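Local coordinates for protein Dye-decolorizing peroxidase tfu_3078 (Thermobifida fusca, PDB 5FW4) that uses hydrogen peroxide and a non-covalently bound heme b to oxidise many compounds, anthraquinone dyes above all, its physiological substrate being unknown, at residues P51-E54 against Q55-R58; L89-E92 against A93-P97; T287-R290 against K291-V294; G308-L311 against G312-N315; G385-P388 against V389-L393. All coordinates share one frame; numbering follows the deposited sequence.

Contact 1: residues P51-E54 against Q55-R58; sequences PKAE and QRLR. Unlike the reference sequence in segment 51-54: K52 (reference Glu).
One face of the R56 guanidinium carries CB of K52, which stands 3.8 Å above the plane and is displaced toward the rim. The chain of R56 reaches back there because CG lies beside the backbone N (chi1 -75°) and the rest runs extended to NE. NE and NH2 are tied to the backbone carbonyls of A227 and R228, which fixes how the group is turned. The amide of Q55 lies across the K52 chain, which is bent at each torsion beyond CB. NZ of K52 is 3.0 Å from OE1 of Q55, though the placement of this lysine end is doubtful; NE2 of Q55 passes CB of P51 at 3.9 Å. These are the first turns of helix 51-61, where side chains three and four residues apart meet. The helix backbone bonds include Q55 N to P51 O at 3.0 Å and R56 N to K52 O at 2.8 Å. L57 N is divided between A53 O at 3.2 Å and a weak bond to E54 O. The same helix meets the second subunit, where A53 packs on L57 of that chain and OE2 of E54 accepts a hydrogen bond from A49 N of that chain.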
loop_
_atom_site.group_PDB
_atom_site.type_symbol
_atom_site.label_atom_id
_atom_site.label_comp_id
_atom_site.label_asym_id
_atom_site.label_seq_id
_atom_site.Cartn_x
_atom_site.Cartn_y
_atom_site.Cartn_z
ATOM N N PRO A 51 26.826 -1.760 12.788
ATOM C CA PRO A 51 25.761 -1.621 13.742
ATOM C C PRO A 51 24.486 -1.039 13.162
ATOM O O PRO A 51 23.417 -1.579 13.379
ATOM C CB PRO A 51 26.359 -0.677 14.776
ATOM C CG PRO A 51 27.775 -1.094 14.807
ATOM C CD PRO A 51 28.134 -1.517 13.419
ATOM N N LYS A 52 24.591 0.062 12.434
ATOM C CA LYS A 52 23.416 0.626 11.795
ATOM C C LYS A 52 22.713 -0.389 10.880
ATOM O O LYS A 52 21.495 -0.472 10.881
ATOM C CB LYS A 52 23.827 1.842 10.988
ATOM C CG LYS A 52 24.144 3.035 11.860
ATOM C CD LYS A 52 22.904 3.881 12.093
ATOM C CE LYS A 52 22.107 3.530 13.340
ATOM N NZ LYS A 52 22.644 4.144 14.600
ATOM N N ALA A 53 23.473 -1.132 10.082
ATOM C CA ALA A 53 22.850 -2.135 9.214
ATOM C C ALA A 53 22.084 -3.171 10.027
ATOM O O ALA A 53 20.963 -3.468 9.668
ATOM C CB ALA A 53 23.870 -2.804 8.307
ATOM N N GLU A 54 22.662 -3.703 11.109
ATOM C CA GLU A 54 21.931 -4.659 11.952
ATOM C C GLU A 54 20.651 -4.018 12.506
ATOM O O GLU A 54 19.581 -4.641 12.569
ATOM C CB GLU A 54 22.817 -5.238 13.060
ATOM C CG GLU A 54 23.712 -6.382 12.593
ATOM C CD GLU A 54 24.663 -6.887 13.663
ATOM O OE1 GLU A 54 24.343 -6.749 14.858
ATOM O OE2 GLU A 54 25.749 -7.416 13.302
ATOM N N GLN A 55 20.749 -2.726 12.830
ATOM C CA GLN A 55 19.644 -1.980 13.336
ATOM C C GLN A 55 18.538 -1.775 12.274
ATOM O O GLN A 55 17.373 -1.854 12.597
ATOM C CB GLN A 55 20.129 -0.632 13.898
ATOM C CG GLN A 55 20.852 -0.751 15.240
ATOM C CD GLN A 55 21.683 0.475 15.582
ATOM O OE1 GLN A 55 21.292 1.602 15.288
ATOM N NE2 GLN A 55 22.823 0.260 16.216
ATOM N N ARG A 56 18.921 -1.538 11.017
ATOM C CA ARG A 56 17.997 -1.419 9.910
ATOM C C ARG A 56 17.192 -2.732 9.696
ATOM O O ARG A 56 16.064 -2.703 9.206
ATOM C CB ARG A 56 18.742 -1.089 8.627
ATOM C CG ARG A 56 19.233 0.350 8.524
ATOM C CD ARG A 56 19.871 0.678 7.176
ATOM N NE ARG A 56 20.622 1.927 7.382
ATOM C CZ ARG A 56 21.939 2.065 7.290
ATOM N NH1 ARG A 56 22.705 1.075 6.850
ATOM N NH2 ARG A 56 22.497 3.239 7.587
ATOM N N LEU A 57 17.774 -3.857 10.048
ATOM C CA LEU A 57 17.104 -5.184 9.830
ATOM C C LEU A 57 16.229 -5.686 10.981
ATOM O O LEU A 57 15.448 -6.670 10.811
ATOM C CB LEU A 57 18.126 -6.263 9.503
ATOM C CG LEU A 57 18.697 -6.224 8.084
ATOM C CD1 LEU A 57 19.921 -7.100 8.002
ATOM C CD2 LEU A 57 17.647 -6.592 7.024
ATOM N N ARG A 58 16.320 -5.026 12.129
ATOM C CA ARG A 58 15.754 -5.580 13.363
ATOM C C ARG A 58 14.223 -5.681 13.336
ATOM O O ARG A 58 13.657 -6.680 13.773
ATOM C CB ARG A 58 16.175 -4.733 14.546
ATOM C CG ARG A 58 15.760 -5.322 15.886
ATOM C CD ARG A 58 16.238 -4.507 17.077
ATOM N NE ARG A 58 15.111 -3.925 17.800
ATOM C CZ ARG A 58 14.459 -2.811 17.456
ATOM N NH1 ARG A 58 14.796 -2.097 16.383
ATOM N NH2 ARG A 58 13.447 -2.396 18.204
#

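Contact 2: residues L89-E92 against A93-P97; sequences LAEE and ARKNP
K95 and E92 cross at an angle, and at the crossing NZ of K95 forms a salt bridge with OE1 of E92 at 2.7 Å. The ammonium comes from above the carboxylate plane, 54° out of it. E92 presents this oxygen by a bend at chi2 (62°), which folds its carboxylate toward the lysine. E91 instead runs alongside K95, both chains pointing the same way; its CG is 3.6 Å from NZ, and OE2 stays at 4.0 Å, a distance beyond a salt bridge at which its charge may still favour the ammonium. The lysine chain also lies against the backbone, CG touching E91 O at 3.2 Å. E91 to R94 form a short helix, with few bonds, that leads from strand 81-89 of the N-terminal antiparallel sheet to helix 97-120. R94 N to A90 O, 2.9 Å, spans one helical turn, whereas K95 N bonds to E92 O at 3.2 Å, an i to i-3 bond. On the other flank R94 parts from the acids: its CB meets CB of L89 at 4.0 Å, and its extended chain carries NE to a salt bridge with D183, whose OD2 also accepts a hydrogen bond from L89 N.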
loop_
_atom_site.group_PDB
_atom_site.type_symbol
_atom_site.label_atom_id
_atom_site.label_comp_id
_atom_site.label_asym_id
_atom_site.label_seq_id
_atom_site.Cartn_x
_atom_site.Cartn_y
_atom_site.Cartn_z
ATOM N N LEU A 89 -20.904 -6.101 13.378
ATOM C CA LEU A 89 -21.580 -7.414 13.465
ATOM C C LEU A 89 -22.344 -7.634 12.165
ATOM O O LEU A 89 -22.913 -6.704 11.607
ATOM C CB LEU A 89 -22.523 -7.421 14.649
ATOM C CG LEU A 89 -21.892 -7.443 16.024
ATOM C CD1 LEU A 89 -22.921 -7.041 17.077
ATOM C CD2 LEU A 89 -21.341 -8.846 16.298
ATOM N N ALA A 90 -22.403 -8.880 11.688
ATOM C CA ALA A 90 -23.135 -9.186 10.486
ATOM C C ALA A 90 -24.584 -8.690 10.595
ATOM O O ALA A 90 -25.172 -8.696 11.660
ATOM C CB ALA A 90 -23.102 -10.691 10.251
ATOM N N GLU A 91 -25.137 -8.279 9.465
ATOM C CA GLU A 91 -26.460 -7.667 9.358
ATOM C C GLU A 91 -27.588 -8.384 10.112
ATOM O O GLU A 91 -28.318 -7.765 10.863
ATOM C CB GLU A 91 -26.826 -7.549 7.864
ATOM C CG GLU A 91 -28.315 -7.324 7.572
ATOM C CD GLU A 91 -28.619 -7.237 6.075
ATOM O OE1 GLU A 91 -28.201 -6.238 5.437
ATOM O OE2 GLU A 91 -29.283 -8.176 5.552
ATOM N N GLU A 92 -27.729 -9.691 9.885
ATOM C CA GLU A 92 -28.788 -10.471 10.504
ATOM C C GLU A 92 -28.575 -10.601 12.016
ATOM O O GLU A 92 -29.479 -10.316 12.791
ATOM C CB GLU A 92 -28.908 -11.856 9.826
ATOM C CG GLU A 92 -30.204 -12.599 10.117
ATOM C CD GLU A 92 -31.458 -11.874 9.629
ATOM O OE1 GLU A 92 -31.394 -11.102 8.652
ATOM O OE2 GLU A 92 -32.529 -12.084 10.221
ATOM N N ALA A 93 -27.382 -11.002 12.440
ATOM C CA ALA A 93 -27.081 -11.125 13.876
ATOM C C ALA A 93 -27.317 -9.824 14.623
ATOM O O ALA A 93 -27.875 -9.824 15.727
ATOM C CB ALA A 93 -25.651 -11.602 14.097
ATOM N N ARG A 94 -26.940 -8.724 13.980
ATOM C CA ARG A 94 -26.970 -7.390 14.578
ATOM C C ARG A 94 -28.373 -6.885 14.912
ATOM O O ARG A 94 -28.537 -5.996 15.763
ATOM C CB ARG A 94 -26.294 -6.393 13.631
ATOM C CG ARG A 94 -25.834 -5.127 14.338
ATOM C CD ARG A 94 -25.087 -4.201 13.400
ATOM N NE ARG A 94 -24.413 -3.138 14.135
ATOM C CZ ARG A 94 -25.016 -2.060 14.641
ATOM N NH1 ARG A 94 -26.321 -1.867 14.495
ATOM N NH2 ARG A 94 -24.306 -1.171 15.323
ATOM N N LYS A 95 -29.377 -7.450 14.239
ATOM C CA LYS A 95 -30.764 -7.021 14.385
ATOM C C LYS A 95 -31.299 -7.124 15.802
ATOM O O LYS A 95 -32.171 -6.359 16.158
ATOM C CB LYS A 95 -31.697 -7.811 13.440
ATOM C CG LYS A 95 -31.328 -7.696 11.964
ATOM C CD LYS A 95 -32.546 -7.632 11.059
ATOM C CE LYS A 95 -32.153 -7.261 9.636
ATOM N NZ LYS A 95 -31.505 -8.376 8.887
ATOM N N ASN A 96 -30.795 -8.077 16.586
ATOM C CA ASN A 96 -31.341 -8.402 17.917
ATOM C C ASN A 96 -30.238 -8.585 18.950
ATOM O O ASN A 96 -29.288 -9.328 18.693
ATOM C CB ASN A 96 -32.145 -9.706 17.859
ATOM C CG ASN A 96 -33.405 -9.582 17.018
ATOM O OD1 ASN A 96 -33.465 -10.107 15.906
ATOM N ND2 ASN A 96 -34.414 -8.882 17.542
ATOM N N PRO A 97 -30.371 -7.943 20.136
ATOM C CA PRO A 97 -29.328 -7.961 21.173
ATOM C C PRO A 97 -28.755 -9.336 21.461
ATOM O O PRO A 97 -27.561 -9.482 21.653
ATOM C CB PRO A 97 -30.042 -7.433 22.418
ATOM C CG PRO A 97 -31.198 -6.650 21.925
ATOM C CD PRO A 97 -31.522 -7.105 20.527
#

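Contact 3: residues T287-R290 against K291-V294; sequences TEWR and KLDV
The C-terminal end of helix 286-291, where the chain leaves the helix for a short loop, is met by K291, whose side chain folds back over the preceding turn. K291 is bent at chi2, chi3 and chi4, and the curl brings NZ to the backbone oxygen of T287 at 2.7 Å, a hydrogen bond from side chain to main chain at the helix end. The donor is tilted 30° from the carbonyl plane. T287 and K291 lie side by side, with CG2 of the threonine 3.7 Å from NZ. R290 crosses K291 at an angle and touches NZ with its CG at 3.6 Å. CG of R290 sits between the backbone N and the carbonyl carbon (chi1 59°), and its guanidinium goes to a salt bridge with E202 of the second subunit. The backbone closes with tighter turns: K291 N bonds to E288 O at 3.1 Å and L292 N to W289 O at 3.2 Å. CD1 of L292 approaches CE3 of W289 obliquely at 4.4 Å. The indole packs inward against R297 and V300 of helix 294-301 and meets Y403 edge-to-face; the W289 side chain is about 7 Å from the heme. D293 OD1 caps A296 N at the start of helix 294-301; residues 291-294 thus link the two helices that follow strand 275-284.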
loop_
_atom_site.group_PDB
_atom_site.type_symbol
_atom_site.label_atom_id
_atom_site.label_comp_id
_atom_site.label_asym_id
_atom_site.label_seq_id
_atom_site.Cartn_x
_atom_site.Cartn_y
_atom_site.Cartn_z
ATOM N N THR A 287 -0.980 19.050 -3.818
ATOM C CA THR A 287 -0.730 19.917 -4.937
ATOM C C THR A 287 -0.665 21.369 -4.454
ATOM O O THR A 287 0.221 22.106 -4.842
ATOM C CB THR A 287 -1.816 19.762 -6.004
ATOM O OG1 THR A 287 -1.907 18.367 -6.358
ATOM C CG2 THR A 287 -1.493 20.578 -7.208
ATOM N N GLU A 288 -1.599 21.761 -3.617
ATOM C CA GLU A 288 -1.594 23.113 -3.054
ATOM C C GLU A 288 -0.416 23.324 -2.076
ATOM O O GLU A 288 0.246 24.369 -2.100
ATOM C CB GLU A 288 -2.923 23.377 -2.354
ATOM C CG GLU A 288 -4.115 23.485 -3.302
ATOM C CD GLU A 288 -4.061 24.730 -4.181
ATOM O OE1 GLU A 288 -3.515 25.752 -3.723
ATOM O OE2 GLU A 288 -4.564 24.680 -5.329
ATOM N N TRP A 289 -0.187 22.341 -1.210
ATOM C CA TRP A 289 0.966 22.322 -0.309
ATOM C C TRP A 289 2.272 22.485 -1.070
ATOM O O TRP A 289 3.151 23.178 -0.597
ATOM C CB TRP A 289 1.009 21.005 0.483
ATOM C CG TRP A 289 2.140 20.850 1.418
ATOM C CD1 TRP A 289 3.253 20.088 1.229
ATOM C CD2 TRP A 289 2.305 21.480 2.703
ATOM N NE1 TRP A 289 4.061 20.154 2.311
ATOM C CE2 TRP A 289 3.522 21.020 3.228
ATOM C CE3 TRP A 289 1.526 22.359 3.472
ATOM C CZ2 TRP A 289 3.978 21.403 4.487
ATOM C CZ3 TRP A 289 1.959 22.690 4.725
ATOM C CH2 TRP A 289 3.174 22.235 5.215
ATOM N N ARG A 290 2.418 21.865 -2.244
ATOM C CA ARG A 290 3.707 21.981 -2.925
ATOM C C ARG A 290 3.961 23.332 -3.572
ATOM O O ARG A 290 5.088 23.622 -3.919
ATOM C CB ARG A 290 4.002 20.826 -3.890
ATOM C CG ARG A 290 3.053 20.571 -5.045
ATOM C CD ARG A 290 3.396 19.186 -5.630
ATOM N NE ARG A 290 4.722 19.221 -6.238
ATOM C CZ ARG A 290 5.664 18.279 -6.153
ATOM N NH1 ARG A 290 5.485 17.158 -5.466
ATOM N NH2 ARG A 290 6.816 18.479 -6.771
ATOM N N LYS A 291 2.926 24.138 -3.722
ATOM C CA LYS A 291 3.088 25.507 -4.217
ATOM C C LYS A 291 3.825 26.393 -3.211
ATOM O O LYS A 291 4.421 27.420 -3.597
ATOM C CB LYS A 291 1.723 26.137 -4.555
ATOM C CG LYS A 291 1.260 25.947 -5.992
ATOM C CD LYS A 291 0.195 24.874 -6.161
ATOM C CE LYS A 291 0.420 24.005 -7.403
ATOM N NZ LYS A 291 1.379 22.884 -7.175
ATOM N N LEU A 292 3.762 26.058 -1.925
ATOM C CA LEU A 292 4.470 26.868 -0.909
ATOM C C LEU A 292 5.953 26.644 -0.920
ATOM O O LEU A 292 6.442 25.553 -1.090
ATOM C CB LEU A 292 4.011 26.583 0.521
ATOM C CG LEU A 292 2.554 26.788 0.892
ATOM C CD1 LEU A 292 2.415 26.530 2.394
ATOM C CD2 LEU A 292 2.128 28.207 0.506
ATOM N N ASP A 293 6.700 27.708 -0.667
ATOM C CA ASP A 293 8.108 27.535 -0.480
ATOM C C ASP A 293 8.378 27.063 0.930
ATOM O O ASP A 293 7.552 27.228 1.796
ATOM C CB ASP A 293 8.812 28.864 -0.692
ATOM C CG ASP A 293 8.595 29.810 0.447
ATOM O OD1 ASP A 293 8.290 29.341 1.567
ATOM O OD2 ASP A 293 8.746 31.054 0.230
ATOM N N VAL A 294 9.585 26.559 1.150
ATOM C CA VAL A 294 9.939 25.782 2.349
ATOM C C VAL A 294 9.671 26.600 3.590
ATOM O O VAL A 294 9.063 26.131 4.523
ATOM C CB VAL A 294 11.414 25.289 2.274
ATOM C CG1 VAL A 294 11.974 24.910 3.647
ATOM C CG2 VAL A 294 11.536 24.104 1.310
#

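Contact 4: residues G308-L311 against G312-N315; sequences GAPL and GSRN
The backbone reverses through a type II beta turn from P310 to S313, closed by S313 N to P310 O at 3.1 Å with an N-H...O angle of 144°. L311 and G312 are its two central residues, and G312 takes the positive phi of 89° that is characteristic of the third position of a type II turn. There a CB would be jammed against the carbonyl oxygen of L311, which explains the glycine. The turn lies in the long loop between helices 294-301 and 338-342, in the C-terminal half of the chain; P310 is about 8 Å from the heme by its side chain. At the turn's ends, CB of S313 touches CD of P310 at 4.0 Å, and OG of S313 lies 3.7 Å from P310 O. The L311 side chain packs on R304, I333 and P334, while G308 O accepts a hydrogen bond from R303. CB of A309 sits between two backbone oxygens, at 3.4 Å from S313 O and 3.1 Å from N315 O. The same N315 oxygen receives a CA-H...O contact from CA of A309 at 3.2 Å.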
loop_
_atom_site.group_PDB
_atom_site.type_symbol
_atom_site.label_atom_id
_atom_site.label_comp_id
_atom_site.label_asym_id
_atom_site.label_seq_id
_atom_site.Cartn_x
_atom_site.Cartn_y
_atom_site.Cartn_z
ATOM N N GLY A 308 13.381 19.293 11.983
ATOM C CA GLY A 308 12.266 19.184 12.931
ATOM C C GLY A 308 12.331 20.080 14.154
ATOM O O GLY A 308 11.451 19.985 15.034
ATOM N N ALA A 309 13.373 20.935 14.220
ATOM C CA ALA A 309 13.545 21.922 15.294
ATOM C C ALA A 309 12.445 22.962 15.280
ATOM O O ALA A 309 11.955 23.335 14.225
ATOM C CB ALA A 309 14.895 22.612 15.182
ATOM N N PRO A 310 12.027 23.411 16.457
ATOM C CA PRO A 310 11.102 24.532 16.456
ATOM C C PRO A 310 11.781 25.683 15.710
ATOM O O PRO A 310 12.996 25.636 15.526
ATOM C CB PRO A 310 10.913 24.854 17.946
ATOM C CG PRO A 310 11.557 23.703 18.684
ATOM C CD PRO A 310 12.601 23.165 17.782
ATOM N N LEU A 311 10.999 26.656 15.251
ATOM C CA LEU A 311 11.513 27.694 14.367
ATOM C C LEU A 311 12.489 28.620 15.076
ATOM O O LEU A 311 12.192 29.158 16.146
ATOM C CB LEU A 311 10.398 28.539 13.764
ATOM C CG LEU A 311 9.423 27.885 12.799
ATOM C CD1 LEU A 311 8.519 28.983 12.270
ATOM C CD2 LEU A 311 10.121 27.155 11.650
ATOM N N GLY A 312 13.636 28.801 14.429
ATOM C CA GLY A 312 14.770 29.485 15.036
ATOM C C GLY A 312 15.742 28.604 15.817
ATOM O O GLY A 312 16.677 29.132 16.407
ATOM N N SER A 313 15.550 27.279 15.827
ATOM C CA SER A 313 16.470 26.387 16.555
ATOM C C SER A 313 17.146 25.383 15.635
ATOM O O SER A 313 16.818 25.294 14.452
ATOM C CB SER A 313 15.760 25.652 17.682
ATOM O OG SER A 313 15.025 26.546 18.470
ATOM N N ARG A 314 18.104 24.641 16.191
ATOM C CA ARG A 314 18.927 23.734 15.405
ATOM C C ARG A 314 18.492 22.276 15.520
ATOM O O ARG A 314 18.585 21.561 14.541
ATOM C CB ARG A 314 20.413 23.856 15.788
ATOM C CG ARG A 314 21.370 23.029 14.904
ATOM C CD ARG A 314 21.416 23.483 13.432
ATOM N NE ARG A 314 21.869 24.883 13.274
ATOM C CZ ARG A 314 23.003 25.292 12.683
ATOM N NH1 ARG A 314 23.853 24.428 12.134
ATOM N NH2 ARG A 314 23.282 26.602 12.629
ATOM N N ASN A 315 18.021 21.849 16.697
ATOM C CA ASN A 315 17.707 20.418 16.969
ATOM C C ASN A 315 16.215 20.066 17.059
ATOM O O ASN A 315 15.412 20.832 17.643
ATOM C CB ASN A 315 18.341 19.966 18.298
ATOM C CG ASN A 315 19.830 20.230 18.361
ATOM O OD1 ASN A 315 20.565 19.887 17.449
ATOM N ND2 ASN A 315 20.279 20.838 19.447
#

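Contact 5: residues G385-P388 against V389-L393; sequences GFIP and VQRSL. With HEM (protoporphyrin IX containing Fe), chain C.
F386 and Q390 are packed closely on the heme side of helix 386-395, lying alongside each other with ring and amide planes 5° apart. CB of Q390 stands over one face of the phenyl ring, 4.1 Å from its centroid, a CH-pi contact. With CG anti to the backbone N (chi1 178°), the F386 ring runs toward the heme, and its CD1 touches the vinyl carbon CBC at 3.5 Å. Q390 NE2 approaches the methyl CMC, also at 3.5 Å, V389 CG1 lies 3.7 Å from CAC, and L393 CD1 lies against the pyrrole carbons. V389 also packs on A342 and L393 on H338, the probable proximal iron ligand. The side toward solvent is less enclosed: R391 is exposed and crosses the buried I387, meeting it through NH2 and CG2 at 3.4 Å. S392, partly exposed, is anchored by its OG to N347. Backbone bonds such as Q390 N to F386 O at 2.8 Å place residues four apart on one side of the helix. The wall at this edge of the porphyrin is largely apolar, the Q390 amide being the polar exception; its contacts are mainly van der Waals, in keeping with non-covalent heme binding.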
loop_
_atom_site.group_PDB
_atom_site.type_symbol
_atom_site.label_atom_id
_atom_site.label_comp_id
_atom_site.label_asym_id
_atom_site.label_seq_id
_atom_site.Cartn_x
_atom_site.Cartn_y
_atom_site.Cartn_z
ATOM N N GLY A 385 -7.886 14.723 25.697
ATOM C CA GLY A 385 -6.904 14.364 24.694
ATOM C C GLY A 385 -7.259 14.903 23.324
ATOM O O GLY A 385 -7.211 16.107 23.086
ATOM N N PHE A 386 -7.599 14.011 22.412
ATOM C CA PHE A 386 -8.026 14.415 21.068
ATOM C C PHE A 386 -9.104 15.516 20.981
ATOM O O PHE A 386 -8.936 16.461 20.178
ATOM C CB PHE A 386 -8.549 13.202 20.292
ATOM C CG PHE A 386 -9.044 13.532 18.930
ATOM C CD1 PHE A 386 -8.148 13.655 17.879
ATOM C CD2 PHE A 386 -10.394 13.683 18.676
ATOM C CE1 PHE A 386 -8.593 13.956 16.600
ATOM C CE2 PHE A 386 -10.854 13.964 17.387
ATOM C CZ PHE A 386 -9.939 14.111 16.350
ATOM N N ILE A 387 -10.193 15.406 21.764
ATOM C CA ILE A 387 -11.347 16.296 21.566
ATOM C C ILE A 387 -11.022 17.784 21.807
ATOM O O ILE A 387 -11.317 18.617 20.965
ATOM C CB ILE A 387 -12.551 15.998 22.475
ATOM C CG1 ILE A 387 -13.033 14.539 22.371
ATOM C CG2 ILE A 387 -13.691 16.950 22.136
ATOM C CD1 ILE A 387 -13.401 14.177 21.002
ATOM N N PRO A 388 -10.480 18.108 22.968
ATOM C CA PRO A 388 -10.256 19.563 23.163
ATOM C C PRO A 388 -9.258 20.099 22.161
ATOM O O PRO A 388 -9.408 21.212 21.661
ATOM C CB PRO A 388 -9.760 19.661 24.613
ATOM C CG PRO A 388 -9.333 18.274 24.998
ATOM C CD PRO A 388 -10.148 17.322 24.171
ATOM N N VAL A 389 -8.275 19.290 21.819
ATOM C CA VAL A 389 -7.212 19.713 20.911
ATOM C C VAL A 389 -7.744 19.930 19.511
ATOM O O VAL A 389 -7.460 20.970 18.880
ATOM C CB VAL A 389 -6.047 18.726 20.917
ATOM C CG1 VAL A 389 -5.001 19.044 19.856
ATOM C CG2 VAL A 389 -5.423 18.678 22.292
ATOM N N GLN A 390 -8.529 18.985 19.016
ATOM C CA GLN A 390 -9.074 19.147 17.676
ATOM C C GLN A 390 -10.017 20.331 17.604
ATOM O O GLN A 390 -10.067 20.983 16.565
ATOM C CB GLN A 390 -9.802 17.898 17.183
ATOM C CG GLN A 390 -10.547 18.090 15.867
ATOM C CD GLN A 390 -9.666 18.342 14.657
ATOM O OE1 GLN A 390 -10.174 18.549 13.554
ATOM N NE2 GLN A 390 -8.363 18.324 14.838
ATOM N N ARG A 391 -10.770 20.564 18.681
ATOM C CA ARG A 391 -11.692 21.699 18.774
ATOM C C ARG A 391 -10.918 23.014 18.670
ATOM O O ARG A 391 -11.355 23.914 17.979
ATOM C CB ARG A 391 -12.490 21.666 20.089
ATOM C CG ARG A 391 -13.843 22.359 20.013
ATOM C CD ARG A 391 -14.544 22.446 21.364
ATOM N NE ARG A 391 -14.899 21.144 21.950
ATOM C CZ ARG A 391 -15.993 20.440 21.676
ATOM N NH1 ARG A 391 -16.876 20.861 20.779
ATOM N NH2 ARG A 391 -16.201 19.286 22.301
ATOM N N SER A 392 -9.770 23.111 19.344
ATOM C CA SER A 392 -8.882 24.296 19.197
ATOM C C SER A 392 -8.374 24.440 17.749
ATOM O O SER A 392 -8.317 25.548 17.210
ATOM C CB SER A 392 -7.692 24.218 20.155
ATOM O OG SER A 392 -8.117 24.226 21.509
ATOM N N LEU A 393 -8.043 23.321 17.103
ATOM C CA LEU A 393 -7.472 23.406 15.765
ATOM C C LEU A 393 -8.546 23.807 14.787
ATOM O O LEU A 393 -8.300 24.617 13.917
ATOM C CB LEU A 393 -6.852 22.094 15.302
ATOM C CG LEU A 393 -5.683 21.483 16.057
ATOM C CD1 LEU A 393 -5.209 20.202 15.380
ATOM C CD2 LEU A 393 -4.512 22.459 16.202
HETATM C CHA HEM C . 2.408 17.955 16.301
HETATM C CHB HEM C . 1.504 17.252 11.596
HETATM C CHC HEM C . -3.150 16.511 12.675
HETATM C CHD HEM C . -2.190 16.947 17.401
HETATM C C1A HEM C . 2.547 17.822 14.941
HETATM C C2A HEM C . 3.760 18.037 14.258
HETATM C C3A HEM C . 3.495 17.862 12.939
HETATM C C4A HEM C . 2.142 17.530 12.799
HETATM C CMA HEM C . 4.461 17.942 11.819
HETATM C CAA HEM C . 5.079 18.440 14.868
HETATM C CBA HEM C . 5.968 17.257 15.236
HETATM C CGA HEM C . 5.432 16.521 16.429
HETATM O O1A HEM C . 4.898 15.394 16.242
HETATM O O2A HEM C . 5.532 17.029 17.575
HETATM C C1B HEM C . 0.125 16.991 11.500
HETATM C C2B HEM C . -0.542 16.745 10.276
HETATM C C3B HEM C . -1.863 16.527 10.557
HETATM C C4B HEM C . -1.966 16.640 12.012
HETATM C CMB HEM C . 0.116 16.712 8.926
HETATM C CAB HEM C . -2.995 16.171 9.693
HETATM C CBB HEM C . -2.866 15.796 8.420
HETATM C C1C HEM C . -3.305 16.561 14.041
HETATM C C2C HEM C . -4.500 16.358 14.699
HETATM C C3C HEM C . -4.215 16.465 16.055
HETATM C C4C HEM C . -2.838 16.751 16.197
HETATM C CMC HEM C . -5.788 16.063 13.974
HETATM C CAC HEM C . -5.048 16.418 17.248
HETATM C CBC HEM C . -6.327 16.627 17.221
HETATM C C1D HEM C . -0.820 17.260 17.422
HETATM C C2D HEM C . -0.130 17.504 18.694
HETATM C C3D HEM C . 1.153 17.797 18.379
HETATM C C4D HEM C . 1.215 17.739 16.922
HETATM C CMD HEM C . -0.700 17.424 20.100
HETATM C CAD HEM C . 2.265 18.103 19.363
HETATM C CBD HEM C . 2.161 19.573 19.777
HETATM C CGD HEM C . 3.161 19.888 20.868
HETATM O O1D HEM C . 2.955 19.594 22.062
HETATM O O2D HEM C . 4.234 20.445 20.550
HETATM N NA HEM C . 1.555 17.519 14.030
HETATM N NB HEM C . -0.754 16.913 12.498
HETATM N NC HEM C . -2.327 16.836 14.957
HETATM N ND HEM C . 0.013 17.404 16.358
HETATM FE FE HEM C . -0.359 17.232 14.502
#

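Overall arrangement
From the N terminus the five contacts follow in series; each is local, none nests within or crosses another, and none closes a long loop. Contact 1 opens the modelled chain on helix 51-61 and touches the second subunit. Contact 2, on the opposite side of the chain's centre and 48 Å from contact 1 between centres, joins strand 81-89 to helix 97-120. The other three fall in the C-terminal half, which in the DyP family has a ferredoxin-like fold. Contact 3 links helices 286-291 and 294-301 and also reaches the second subunit; contact 4 turns the following loop, and the nearest atoms of contacts 3 and 4 are about 7 Å apart. Contact 5, nearest the chain's centre, lines the heme pocket after strand 369-379.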